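Local structure of probable hydrogenase maturation factor HypB (Methanocaldococcus jannaschii, 2HF9) at residues Leu32-Val38 with Leu116-Asp120; Val38-Met44 with Asp120-Asn126; Lys67-Ile71 with Ala89-Pro93; Cys100-Ala104 with Cys132-Leu138. The protein binds GTP, probably hydrolyses it slowly, and as a metal-binding homodimer is probably required for inserting nickel into the metal centre of [NiFe] hydrogenases. One frame throughout, in Å; residues are numbered along the deposited sequence.

Contact 1 (Leu32-Val38 with Leu116-Asp120); sequences LLNKHGV and LDEID
Leu116 (rotamer m, t) lays its side chain over the last turn of helix 18-35, its CD1 3.8 Å from Leu32 CG and its CD2 4.3 Å from Leu33 CD2, while its CB meets His36 CB at 3.5 Å. The helix ends in a Schellman motif: Gly37 is the C-prime residue at phi/psi 65/41, Val38 N bonds to Leu33 O at 2.8 Å, and Gly37 N bonds weakly to Asn34 O at 3.2 Å. His36, the first residue out of helical conformation, takes the m rotamer and donates from ND1 to Asp117 OD1 (2.8 Å, nearly linear), a His-carboxylate pair in which the oxygen lies at the ring edge. Beyond the glycine the chain is extended. Val38 CA stands 4.7 Å from Asp120 CA and makes a CA-H...O contact of 3.4 Å with Asp120 O, and Val38 CG1 packs on Ile119 CG2 at 4.1 Å. Asp120 CB points away, and its OD2 accepts from the backbone N of Lys67. The helix end and the loop thus run side by side just ahead of the parallel strands 39-45 and 121-125, with Leu111 of helix 104-111 against Leu32 and Leu33, and Leu122 of strand 121-125 touching Leu33 and Val38.

Contact 2 (Val38-Met44 with Asp120-Asn126); sequences VVAFDFM and DLLFIEN. With MG (magnesium ion), chain C; GSP (5'-guanosine-diphosphate-monothiophosphate), chain E.
Phe43 and Phe123 form the aromatic centre of this strand pair: the edge of Phe43 points to the face of Phe123 in an offset edge-to-face pair, centroids 5.5 Å apart, planes at 84°, with Phe43 CE1 3.6 Å from Phe123 CD2. Phe41 continues the same face, its CD1 3.9 Å from Phe123 CE2; all three phenylalanines have chi1 m, and helix 51-62 packs on Phe43 and helix 211-224 on Phe41. On the reverse face Ala40 CB meets Leu122 CB at 4.0 Å. The backbones are extended and parallel, axes 4.7 Å apart at 14°, pairing Val39 with Leu121 through to Phe43 with Glu125. A ladder joins Val39 N to Asp120 O (2.9 Å), Leu122 N to Val39 O (2.9 Å), Phe41 N to Leu122 O, Ile124 N to Phe41 O and Phe43 N to Ile124 O (2.8 Å each), and Asn126 N to Phe43 O (2.9 Å). These are inner strands of the P-loop NTPase sheet, and strand 39-45 runs into the phosphate-binding loop. As in P-loop NTPases generally, the nucleotide site lies at the C-terminal ends of the strands. There Asn126 ND2 donates to Asp42 OD1 (t rotamer) at 3.1 Å, while Asn126 OD1 accepts from Leu102 N. Glu125, extended (t, t), binds magnesium through OE2 at 2.1 Å; the ion also holds O3G and O2B of the GTP analogue at 1.9 and 2.0 Å, a water, Thr52 and Asp80.

Contact 3 (Lys67-Ile71 with Ala89-Pro93); sequences KIACI and AKVVP
This is a parallel strand pairing at one margin of the central sheet, where strand 90-95, outermost within the chain, lies against strand 68-74. The two axes pass 4.6 Å apart at 13°, and the register sets Ala69 beside Lys90, Cys70 beside Val91 and Ile71 beside Val92, with CA-CA distances of 4.7, 4.7 and 4.8 Å. Cys70 carries the main bonds: its N donates to Lys90 O at 2.7 Å and its O accepts from Val92 N at 2.9 Å. Toward the start of the pair the chains part slightly, and Lys90 N to Ile68 O is a weak bond of 3.5 Å. CA-H...O contacts fill in between, such as Ala69 CA to Lys90 O at 3.2 Å and Val91 CA to Cys70 O at 3.3 Å. Apart from Lys90, the paired side chains are small or branched. On one face, Cys70 (m) brings SG to 4.0 Å from Ala89 CB and CB to 4.3 Å from Val91 CG2 (Val91 t), with Cys70 in contact with Met84 of helix 78-85 and Ile59 of helix 51-62. On the other, Ile71 CG1 (chi1 m) lies 4.3 Å from Val92 CB (Val92 t), and the end of Lys90 leads away from strand 68-74. The backbone of strand 68-74 bonds along its other margin to strand 121-125. With helix 78-85 linking the two strands, the whole is a beta-alpha-beta crossover, the repeating unit of the parallel alpha/beta sheet in P-loop GTPases.

Contact 4 (Cys100-Ala104 with Cys132-Leu138); sequences CHLDA and CPADFDL
Cys100, in the p rotamer, opens the segment with a disulfide to Cys132 (m), SG to SG 2.0 Å and chi3 -96°; its backbone O sits 3.6 Å from Pro133 CD. His101 follows with an extended backbone (-168/154) and a p rotamer that turns its ring across to the other loop. The imidazole makes an offset stack with the ring of Phe136 (chi1 m, chi2 90°), centroids 3.8 Å apart, planes at 13°, His101 NE2 to Phe136 CE1 at 3.4 Å; Cys132 CB lies 3.7 Å from His101 ND1. Cys100, His101 and Cys132 are the experimentally established ligands of one zinc site and probably bind nickel, as in relatives, so this site lies in loops that follow strands 90-95 and 121-125; in this crystal the two cysteines are oxidised to a disulfide. Cys100 also packs against Cys100 of the second subunit, placing the site at the dimer interface. Leu102 (m, t) approaches Leu138 CD2 with CB at 3.8 Å and O at 3.3 Å, and a water lies 2.9 Å from Leu102 O and 3.0 Å from Phe136 O, placed to link them. Asp103 is the N-cap of helix 104-111, its OD1 accepting from Leu106 N, while its CB is 4.0 Å from Phe136 CD2. Ala104 begins that helix, CA 4.2 Å from Leu138 CA and CB 3.6 Å from Asp137 O; Asn22 of helix 18-35 accepts from Ala104 N.

How the contacts relate
Seen together, the four contacts grade from a hydrogen-bonded core to loop chemistry at its margins. Contacts 2 and 3 are buried strand pairings in one sheet, joined directly where Glu125 N meets Ile71 O at 2.8 Å; contact 2 is the more central and alone carries a magnesium ligand. Contact 1, partly buried, shares Val38 and Asp120 with contact 2, and its Glu118 OE1 forms a 3.0 Å salt bridge with Lys67 NZ of contact 3. Contact 4 occupies loops past the strand ends, with no direct hydrogen bonds between its segments but a disulfide and a ring stack; the packing of Ile124 CG2 on Leu102 CD1, 3.6 Å, ties it to contact 2.

Contact 1 (Leu32-Val38 with Leu116-Asp120)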
# COMPACT_ATOMS: atom_id res chain seq x y z
N LEU A 32 -10.93 -28.34 4.89
CA LEU A 32 -11.50 -28.15 6.22
C LEU A 32 -12.74 -27.26 6.17
O LEU A 32 -13.76 -27.56 6.80
CB LEU A 32 -10.46 -27.58 7.20
CG LEU A 32 -10.92 -27.23 8.62
CD1 LEU A 32 -11.31 -28.47 9.43
CD2 LEU A 32 -9.84 -26.42 9.36
N LEU A 33 -12.66 -26.17 5.42
CA LEU A 33 -13.78 -25.25 5.25
C LEU A 33 -14.97 -25.93 4.56
O LEU A 33 -16.10 -25.80 5.02
CB LEU A 33 -13.34 -24.00 4.48
CG LEU A 33 -12.33 -23.08 5.19
CD1 LEU A 33 -11.68 -22.15 4.18
CD2 LEU A 33 -12.95 -22.30 6.33
N ASN A 34 -14.69 -26.65 3.47
CA ASN A 34 -15.72 -27.39 2.72
C ASN A 34 -16.43 -28.45 3.57
O ASN A 34 -17.64 -28.66 3.43
CB ASN A 34 -15.13 -28.04 1.46
CG ASN A 34 -14.79 -27.03 0.38
OD1 ASN A 34 -15.39 -25.96 0.30
ND2 ASN A 34 -13.83 -27.38 -0.47
N LYS A 35 -15.66 -29.09 4.44
CA LYS A 35 -16.14 -30.10 5.37
C LYS A 35 -17.19 -29.52 6.31
O LYS A 35 -18.16 -30.19 6.67
CB LYS A 35 -14.95 -30.61 6.18
CG LYS A 35 -14.84 -32.12 6.33
CD LYS A 35 -13.36 -32.56 6.26
CE LYS A 35 -12.45 -31.73 7.18
NZ LYS A 35 -11.04 -31.61 6.67
N HIS A 36 -17.00 -28.25 6.68
CA HIS A 36 -17.90 -27.56 7.59
C HIS A 36 -18.84 -26.57 6.90
O HIS A 36 -19.53 -25.80 7.57
CB HIS A 36 -17.11 -26.87 8.70
CG HIS A 36 -16.36 -27.82 9.58
ND1 HIS A 36 -16.97 -28.55 10.58
CD2 HIS A 36 -15.05 -28.18 9.60
CE1 HIS A 36 -16.07 -29.30 11.18
NE2 HIS A 36 -14.90 -29.10 10.60
N GLY A 37 -18.85 -26.59 5.57
CA GLY A 37 -19.76 -25.77 4.77
C GLY A 37 -19.50 -24.28 4.92
O GLY A 37 -20.44 -23.49 5.00
N VAL A 38 -18.23 -23.91 4.95
CA VAL A 38 -17.83 -22.51 5.08
C VAL A 38 -17.29 -22.03 3.74
O VAL A 38 -16.49 -22.71 3.11
CB VAL A 38 -16.75 -22.31 6.18
CG1 VAL A 38 -16.37 -20.84 6.33
CG2 VAL A 38 -17.23 -22.87 7.51
N LEU A 116 -16.44 -23.84 13.27
CA LEU A 116 -16.81 -23.87 11.85
C LEU A 116 -18.19 -24.47 11.57
O LEU A 116 -18.73 -24.31 10.48
CB LEU A 116 -15.73 -24.57 11.02
CG LEU A 116 -14.30 -24.01 11.11
CD1 LEU A 116 -13.30 -24.98 10.50
CD2 LEU A 116 -14.20 -22.64 10.46
N ASP A 117 -18.76 -25.16 12.56
CA ASP A 117 -20.13 -25.67 12.45
C ASP A 117 -21.17 -24.61 12.83
O ASP A 117 -22.38 -24.86 12.76
CB ASP A 117 -20.31 -26.94 13.28
CG ASP A 117 -19.59 -28.13 12.67
OD1 ASP A 117 -19.62 -28.28 11.43
OD2 ASP A 117 -19.00 -28.91 13.44
N GLU A 118 -20.69 -23.45 13.25
CA GLU A 118 -21.56 -22.31 13.53
C GLU A 118 -21.18 -21.10 12.67
O GLU A 118 -21.50 -19.95 13.01
CB GLU A 118 -21.54 -21.96 15.02
CG GLU A 118 -22.42 -22.89 15.88
CD GLU A 118 -23.88 -22.93 15.42
OE1 GLU A 118 -24.52 -21.86 15.34
OE2 GLU A 118 -24.38 -24.04 15.13
N ILE A 119 -20.51 -21.36 11.55
CA ILE A 119 -20.08 -20.32 10.61
C ILE A 119 -20.46 -20.74 9.19
O ILE A 119 -20.30 -21.90 8.82
CB ILE A 119 -18.54 -20.04 10.71
CG1 ILE A 119 -18.14 -19.53 12.11
CG2 ILE A 119 -18.07 -19.06 9.63
CD1 ILE A 119 -18.85 -18.25 12.57
N ASP A 120 -20.98 -19.80 8.40
CA ASP A 120 -21.29 -20.04 6.99
C ASP A 120 -20.32 -19.31 6.06
O ASP A 120 -19.92 -19.84 5.02
CB ASP A 120 -22.74 -19.62 6.68
CG ASP A 120 -23.75 -20.29 7.60
OD1 ASP A 120 -23.73 -21.54 7.71
OD2 ASP A 120 -24.57 -19.57 8.22

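Contact 2 (Val38-Met44 with Asp120-Asn126)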
# COMPACT_ATOMS: atom_id res chain seq x y z
N VAL A 38 -18.23 -23.91 4.95
CA VAL A 38 -17.83 -22.51 5.08
C VAL A 38 -17.29 -22.03 3.74
O VAL A 38 -16.49 -22.71 3.11
CB VAL A 38 -16.75 -22.31 6.18
CG1 VAL A 38 -16.37 -20.84 6.33
CG2 VAL A 38 -17.23 -22.87 7.51
N VAL A 39 -17.77 -20.87 3.30
CA VAL A 39 -17.22 -20.25 2.10
C VAL A 39 -16.35 -19.07 2.53
O VAL A 39 -16.81 -18.17 3.23
CB VAL A 39 -18.33 -19.81 1.10
CG1 VAL A 39 -17.71 -19.32 -0.20
CG2 VAL A 39 -19.29 -20.97 0.82
N ALA A 40 -15.08 -19.11 2.13
CA ALA A 40 -14.08 -18.14 2.58
C ALA A 40 -13.63 -17.18 1.49
O ALA A 40 -13.45 -17.57 0.33
CB ALA A 40 -12.89 -18.85 3.18
N PHE A 41 -13.42 -15.93 1.89
CA PHE A 41 -13.04 -14.85 0.98
C PHE A 41 -11.79 -14.12 1.47
O PHE A 41 -11.72 -13.69 2.63
CB PHE A 41 -14.20 -13.85 0.81
CG PHE A 41 -15.42 -14.44 0.13
CD1 PHE A 41 -16.40 -15.09 0.87
CD2 PHE A 41 -15.59 -14.32 -1.25
CE1 PHE A 41 -17.52 -15.63 0.24
CE2 PHE A 41 -16.72 -14.85 -1.88
CZ PHE A 41 -17.68 -15.51 -1.13
N ASP A 42 -10.81 -13.98 0.58
CA ASP A 42 -9.57 -13.27 0.86
C ASP A 42 -9.68 -11.83 0.33
O ASP A 42 -9.75 -11.61 -0.88
CB ASP A 42 -8.39 -14.02 0.21
CG ASP A 42 -7.03 -13.35 0.43
OD1 ASP A 42 -6.94 -12.32 1.11
OD2 ASP A 42 -6.04 -13.88 -0.10
N PHE A 43 -9.74 -10.87 1.25
CA PHE A 43 -9.82 -9.45 0.92
C PHE A 43 -8.43 -8.83 0.92
O PHE A 43 -7.84 -8.62 1.99
CB PHE A 43 -10.72 -8.70 1.91
CG PHE A 43 -12.18 -9.04 1.79
CD1 PHE A 43 -12.69 -10.18 2.41
CD2 PHE A 43 -13.05 -8.21 1.09
CE1 PHE A 43 -14.04 -10.50 2.31
CE2 PHE A 43 -14.40 -8.51 0.99
CZ PHE A 43 -14.90 -9.66 1.60
N MET A 44 -7.92 -8.56 -0.27
CA MET A 44 -6.62 -7.92 -0.47
C MET A 44 -6.83 -6.49 -0.96
O MET A 44 -7.92 -6.13 -1.39
CB MET A 44 -5.80 -8.68 -1.52
CG MET A 44 -5.33 -10.07 -1.09
SD MET A 44 -4.62 -10.99 -2.47
CE MET A 44 -6.11 -11.46 -3.35
N ASP A 120 -20.98 -19.80 8.40
CA ASP A 120 -21.29 -20.04 6.99
C ASP A 120 -20.32 -19.31 6.06
O ASP A 120 -19.92 -19.84 5.02
CB ASP A 120 -22.74 -19.62 6.68
CG ASP A 120 -23.75 -20.29 7.60
OD1 ASP A 120 -23.73 -21.54 7.71
OD2 ASP A 120 -24.57 -19.57 8.22
N LEU A 121 -19.95 -18.09 6.44
CA LEU A 121 -19.06 -17.25 5.65
C LEU A 121 -17.84 -16.82 6.45
O LEU A 121 -17.96 -16.45 7.62
CB LEU A 121 -19.78 -15.99 5.14
CG LEU A 121 -21.03 -16.12 4.27
CD1 LEU A 121 -21.55 -14.74 3.91
CD2 LEU A 121 -20.75 -16.93 3.02
N LEU A 122 -16.68 -16.86 5.82
CA LEU A 122 -15.44 -16.37 6.42
C LEU A 122 -14.84 -15.25 5.58
O LEU A 122 -14.53 -15.44 4.41
CB LEU A 122 -14.43 -17.51 6.59
CG LEU A 122 -13.04 -17.15 7.14
CD1 LEU A 122 -13.11 -16.55 8.54
CD2 LEU A 122 -12.12 -18.37 7.12
N PHE A 123 -14.70 -14.07 6.19
CA PHE A 123 -14.05 -12.94 5.54
C PHE A 123 -12.68 -12.74 6.15
O PHE A 123 -12.55 -12.49 7.35
CB PHE A 123 -14.87 -11.64 5.70
CG PHE A 123 -16.27 -11.70 5.11
CD1 PHE A 123 -17.31 -10.98 5.71
CD2 PHE A 123 -16.54 -12.46 3.97
CE1 PHE A 123 -18.60 -11.01 5.19
CE2 PHE A 123 -17.84 -12.50 3.44
CZ PHE A 123 -18.87 -11.77 4.05
N ILE A 124 -11.64 -12.86 5.33
CA ILE A 124 -10.28 -12.64 5.78
C ILE A 124 -9.74 -11.32 5.23
O ILE A 124 -9.65 -11.16 4.01
CB ILE A 124 -9.33 -13.79 5.34
CG1 ILE A 124 -9.91 -15.16 5.72
CG2 ILE A 124 -7.93 -13.58 5.93
CD1 ILE A 124 -9.02 -16.33 5.30
N GLU A 125 -9.41 -10.39 6.12
CA GLU A 125 -8.75 -9.17 5.67
C GLU A 125 -7.24 -9.35 5.70
O GLU A 125 -6.62 -9.43 6.76
CB GLU A 125 -9.15 -7.94 6.49
CG GLU A 125 -8.56 -6.66 5.92
CD GLU A 125 -9.14 -5.40 6.51
OE1 GLU A 125 -10.25 -5.46 7.06
OE2 GLU A 125 -8.48 -4.34 6.45
N ASN A 126 -6.67 -9.44 4.50
CA ASN A 126 -5.23 -9.58 4.33
C ASN A 126 -4.53 -8.28 4.68
O ASN A 126 -5.18 -7.25 4.88
CB ASN A 126 -4.94 -9.97 2.88
CG ASN A 126 -3.78 -10.93 2.75
OD1 ASN A 126 -2.74 -10.77 3.39
ND2 ASN A 126 -3.95 -11.93 1.89
MG MG C . -8.72 -2.40 7.32
PG GSP E . -6.23 -0.80 6.10
O3B GSP E . -7.35 0.06 5.33
S1G GSP E . -4.99 -1.27 4.99
O2G GSP E . -5.65 0.12 7.19
O3G GSP E . -6.89 -2.03 6.75
PB GSP E . -8.71 -0.55 4.70
O1B GSP E . -8.43 -0.97 3.32
O2B GSP E . -9.31 -1.61 5.53
PA GSP E . -10.76 1.33 5.56
O1A GSP E . -11.98 0.50 5.52
O2A GSP E . -10.25 1.50 6.94
O3A GSP E . -9.62 0.78 4.57
O5' GSP E . -11.08 2.73 4.85
C5' GSP E . -10.09 3.72 4.70
C4' GSP E . -10.73 5.10 4.67
O4' GSP E . -11.45 5.30 3.47
C3' GSP E . -11.73 5.33 5.80
O3' GSP E . -11.55 6.66 6.22
C2' GSP E . -13.08 5.16 5.14
O2' GSP E . -14.07 5.96 5.74
C1' GSP E . -12.80 5.64 3.73
N9 GSP E . -13.59 5.04 2.65
C8 GSP E . -13.71 3.71 2.32
N7 GSP E . -14.50 3.62 1.22
C5 GSP E . -14.87 4.87 0.84
C6 GSP E . -15.65 5.35 -0.20
O6 GSP E . -16.17 4.57 -1.00
N1 GSP E . -15.84 6.71 -0.33
C2 GSP E . -15.26 7.59 0.57
N2 GSP E . -15.45 8.90 0.44
N3 GSP E . -14.48 7.11 1.60
C4 GSP E . -14.29 5.77 1.73
O HOH W 1 -8.98 -0.57 8.19

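Contact 3 (Lys67-Ile71 with Ala89-Pro93)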
# COMPACT_ATOMS: atom_id res chain seq x y z
N LYS A 67 -24.19 -16.92 9.13
CA LYS A 67 -23.35 -16.73 10.31
C LYS A 67 -21.94 -16.43 9.81
O LYS A 67 -21.36 -17.20 9.04
CB LYS A 67 -23.37 -17.98 11.20
CG LYS A 67 -24.75 -18.29 11.79
CD LYS A 67 -24.81 -19.70 12.33
CE LYS A 67 -26.24 -20.14 12.58
NZ LYS A 67 -26.28 -21.59 12.95
N ILE A 68 -21.41 -15.29 10.23
CA ILE A 68 -20.18 -14.77 9.63
C ILE A 68 -19.04 -14.67 10.64
O ILE A 68 -19.23 -14.20 11.77
CB ILE A 68 -20.43 -13.39 8.95
CG1 ILE A 68 -21.51 -13.51 7.86
CG2 ILE A 68 -19.14 -12.82 8.35
CD1 ILE A 68 -22.22 -12.20 7.53
N ALA A 69 -17.87 -15.14 10.23
CA ALA A 69 -16.64 -14.99 11.00
C ALA A 69 -15.65 -14.19 10.18
O ALA A 69 -15.72 -14.17 8.95
CB ALA A 69 -16.05 -16.35 11.35
N CYS A 70 -14.72 -13.52 10.87
CA CYS A 70 -13.63 -12.81 10.23
C CYS A 70 -12.27 -13.17 10.79
O CYS A 70 -12.13 -13.53 11.96
CB CYS A 70 -13.82 -11.29 10.35
SG CYS A 70 -15.35 -10.68 9.63
N ILE A 71 -11.26 -13.06 9.93
CA ILE A 71 -9.86 -13.06 10.33
C ILE A 71 -9.30 -11.72 9.88
O ILE A 71 -9.35 -11.38 8.69
CB ILE A 71 -9.07 -14.24 9.68
CG1 ILE A 71 -9.53 -15.58 10.27
CG2 ILE A 71 -7.56 -14.06 9.88
CD1 ILE A 71 -9.15 -16.81 9.44
N ALA A 89 -19.76 -10.03 14.19
CA ALA A 89 -19.01 -11.16 13.66
C ALA A 89 -18.04 -11.67 14.72
O ALA A 89 -17.57 -10.90 15.57
CB ALA A 89 -18.25 -10.77 12.40
N LYS A 90 -17.76 -12.97 14.68
CA LYS A 90 -16.68 -13.54 15.47
C LYS A 90 -15.37 -13.25 14.73
O LYS A 90 -15.27 -13.49 13.53
CB LYS A 90 -16.88 -15.04 15.67
CG LYS A 90 -15.85 -15.66 16.60
CD LYS A 90 -16.51 -16.51 17.67
CE LYS A 90 -15.47 -17.15 18.59
NZ LYS A 90 -14.52 -16.15 19.16
N VAL A 91 -14.39 -12.70 15.45
CA VAL A 91 -13.15 -12.26 14.83
C VAL A 91 -11.93 -12.90 15.46
O VAL A 91 -11.80 -12.94 16.69
CB VAL A 91 -13.00 -10.71 14.90
CG1 VAL A 91 -11.79 -10.25 14.09
CG2 VAL A 91 -14.27 -10.02 14.41
N VAL A 92 -11.05 -13.43 14.61
CA VAL A 92 -9.72 -13.84 15.05
C VAL A 92 -8.72 -12.81 14.53
O VAL A 92 -8.54 -12.66 13.32
CB VAL A 92 -9.34 -15.25 14.55
CG1 VAL A 92 -7.93 -15.62 14.98
CG2 VAL A 92 -10.34 -16.28 15.07
N PRO A 93 -8.08 -12.07 15.45
CA PRO A 93 -7.07 -11.12 15.02
C PRO A 93 -5.72 -11.80 14.81
O PRO A 93 -5.39 -12.75 15.53
CB PRO A 93 -7.00 -10.13 16.19
CG PRO A 93 -7.39 -10.93 17.39
CD PRO A 93 -8.27 -12.06 16.92

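Contact 4 (Cys100-Ala104 with Cys132-Leu138)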
# COMPACT_ATOMS: atom_id res chain seq x y z
N CYS A 100 4.53 -9.06 4.90
CA CYS A 100 3.76 -8.25 3.96
C CYS A 100 2.59 -9.02 3.34
O CYS A 100 2.06 -8.62 2.30
CB CYS A 100 4.68 -7.69 2.87
SG CYS A 100 5.64 -8.93 1.99
N HIS A 101 2.20 -10.11 4.00
CA HIS A 101 1.10 -10.96 3.55
C HIS A 101 0.72 -11.93 4.67
O HIS A 101 1.54 -12.25 5.52
CB HIS A 101 1.52 -11.77 2.31
CG HIS A 101 2.63 -12.74 2.57
ND1 HIS A 101 3.96 -12.41 2.43
CD2 HIS A 101 2.60 -14.04 2.97
CE1 HIS A 101 4.70 -13.46 2.73
NE2 HIS A 101 3.90 -14.46 3.06
N LEU A 102 -0.54 -12.38 4.66
CA LEU A 102 -0.92 -13.55 5.43
C LEU A 102 -0.52 -14.79 4.63
O LEU A 102 -0.31 -14.69 3.42
CB LEU A 102 -2.44 -13.57 5.68
CG LEU A 102 -3.05 -12.55 6.64
CD1 LEU A 102 -4.56 -12.63 6.57
CD2 LEU A 102 -2.59 -12.78 8.07
N ASP A 103 -0.41 -15.94 5.29
CA ASP A 103 -0.19 -17.20 4.58
C ASP A 103 -1.17 -18.28 5.07
O ASP A 103 -1.87 -18.09 6.05
CB ASP A 103 1.29 -17.65 4.67
CG ASP A 103 1.73 -18.02 6.09
OD1 ASP A 103 0.87 -18.22 6.97
OD2 ASP A 103 2.95 -18.14 6.31
N ALA A 104 -1.22 -19.41 4.36
CA ALA A 104 -2.14 -20.50 4.71
C ALA A 104 -1.88 -21.08 6.10
O ALA A 104 -2.81 -21.51 6.79
CB ALA A 104 -2.10 -21.59 3.66
N CYS A 132 3.09 -8.70 -2.25
CA CYS A 132 3.32 -10.02 -1.62
C CYS A 132 2.13 -10.99 -1.59
O CYS A 132 2.32 -12.18 -1.86
CB CYS A 132 3.85 -9.86 -0.20
SG CYS A 132 5.15 -8.66 0.04
N PRO A 133 0.92 -10.50 -1.24
CA PRO A 133 -0.22 -11.42 -1.14
C PRO A 133 -0.58 -12.15 -2.43
O PRO A 133 -1.28 -13.16 -2.39
CB PRO A 133 -1.37 -10.50 -0.70
CG PRO A 133 -0.71 -9.33 -0.07
CD PRO A 133 0.52 -9.12 -0.89
N ALA A 134 -0.10 -11.65 -3.57
CA ALA A 134 -0.39 -12.26 -4.87
C ALA A 134 0.01 -13.74 -4.93
O ALA A 134 -0.73 -14.56 -5.47
CB ALA A 134 0.30 -11.48 -5.99
N ASP A 135 1.18 -14.06 -4.36
CA ASP A 135 1.73 -15.41 -4.42
C ASP A 135 1.28 -16.34 -3.30
O ASP A 135 1.61 -17.53 -3.31
CB ASP A 135 3.27 -15.35 -4.44
CG ASP A 135 3.82 -14.71 -5.70
OD1 ASP A 135 3.16 -14.78 -6.76
OD2 ASP A 135 4.92 -14.13 -5.62
N PHE A 136 0.53 -15.82 -2.33
CA PHE A 136 0.16 -16.61 -1.16
C PHE A 136 -1.34 -16.91 -1.03
O PHE A 136 -2.10 -16.13 -0.45
CB PHE A 136 0.72 -15.99 0.12
CG PHE A 136 2.21 -16.18 0.27
CD1 PHE A 136 3.10 -15.24 -0.25
CD2 PHE A 136 2.72 -17.30 0.92
CE1 PHE A 136 4.48 -15.42 -0.12
CE2 PHE A 136 4.09 -17.48 1.05
CZ PHE A 136 4.97 -16.54 0.53
N ASP A 137 -1.73 -18.05 -1.58
CA ASP A 137 -3.06 -18.63 -1.43
C ASP A 137 -3.30 -18.94 0.05
O ASP A 137 -2.48 -19.60 0.69
CB ASP A 137 -3.15 -19.90 -2.28
CG ASP A 137 -4.51 -20.59 -2.22
OD1 ASP A 137 -5.42 -20.13 -1.50
OD2 ASP A 137 -4.65 -21.63 -2.91
N LEU A 138 -4.40 -18.44 0.60
CA LEU A 138 -4.72 -18.62 2.02
C LEU A 138 -5.56 -19.87 2.28
O LEU A 138 -5.75 -20.26 3.44
CB LEU A 138 -5.44 -17.38 2.57
CG LEU A 138 -4.75 -16.01 2.49
CD1 LEU A 138 -5.53 -14.97 3.29
CD2 LEU A 138 -3.32 -16.07 2.97
O HOH W 2 -1.57 -13.60 1.02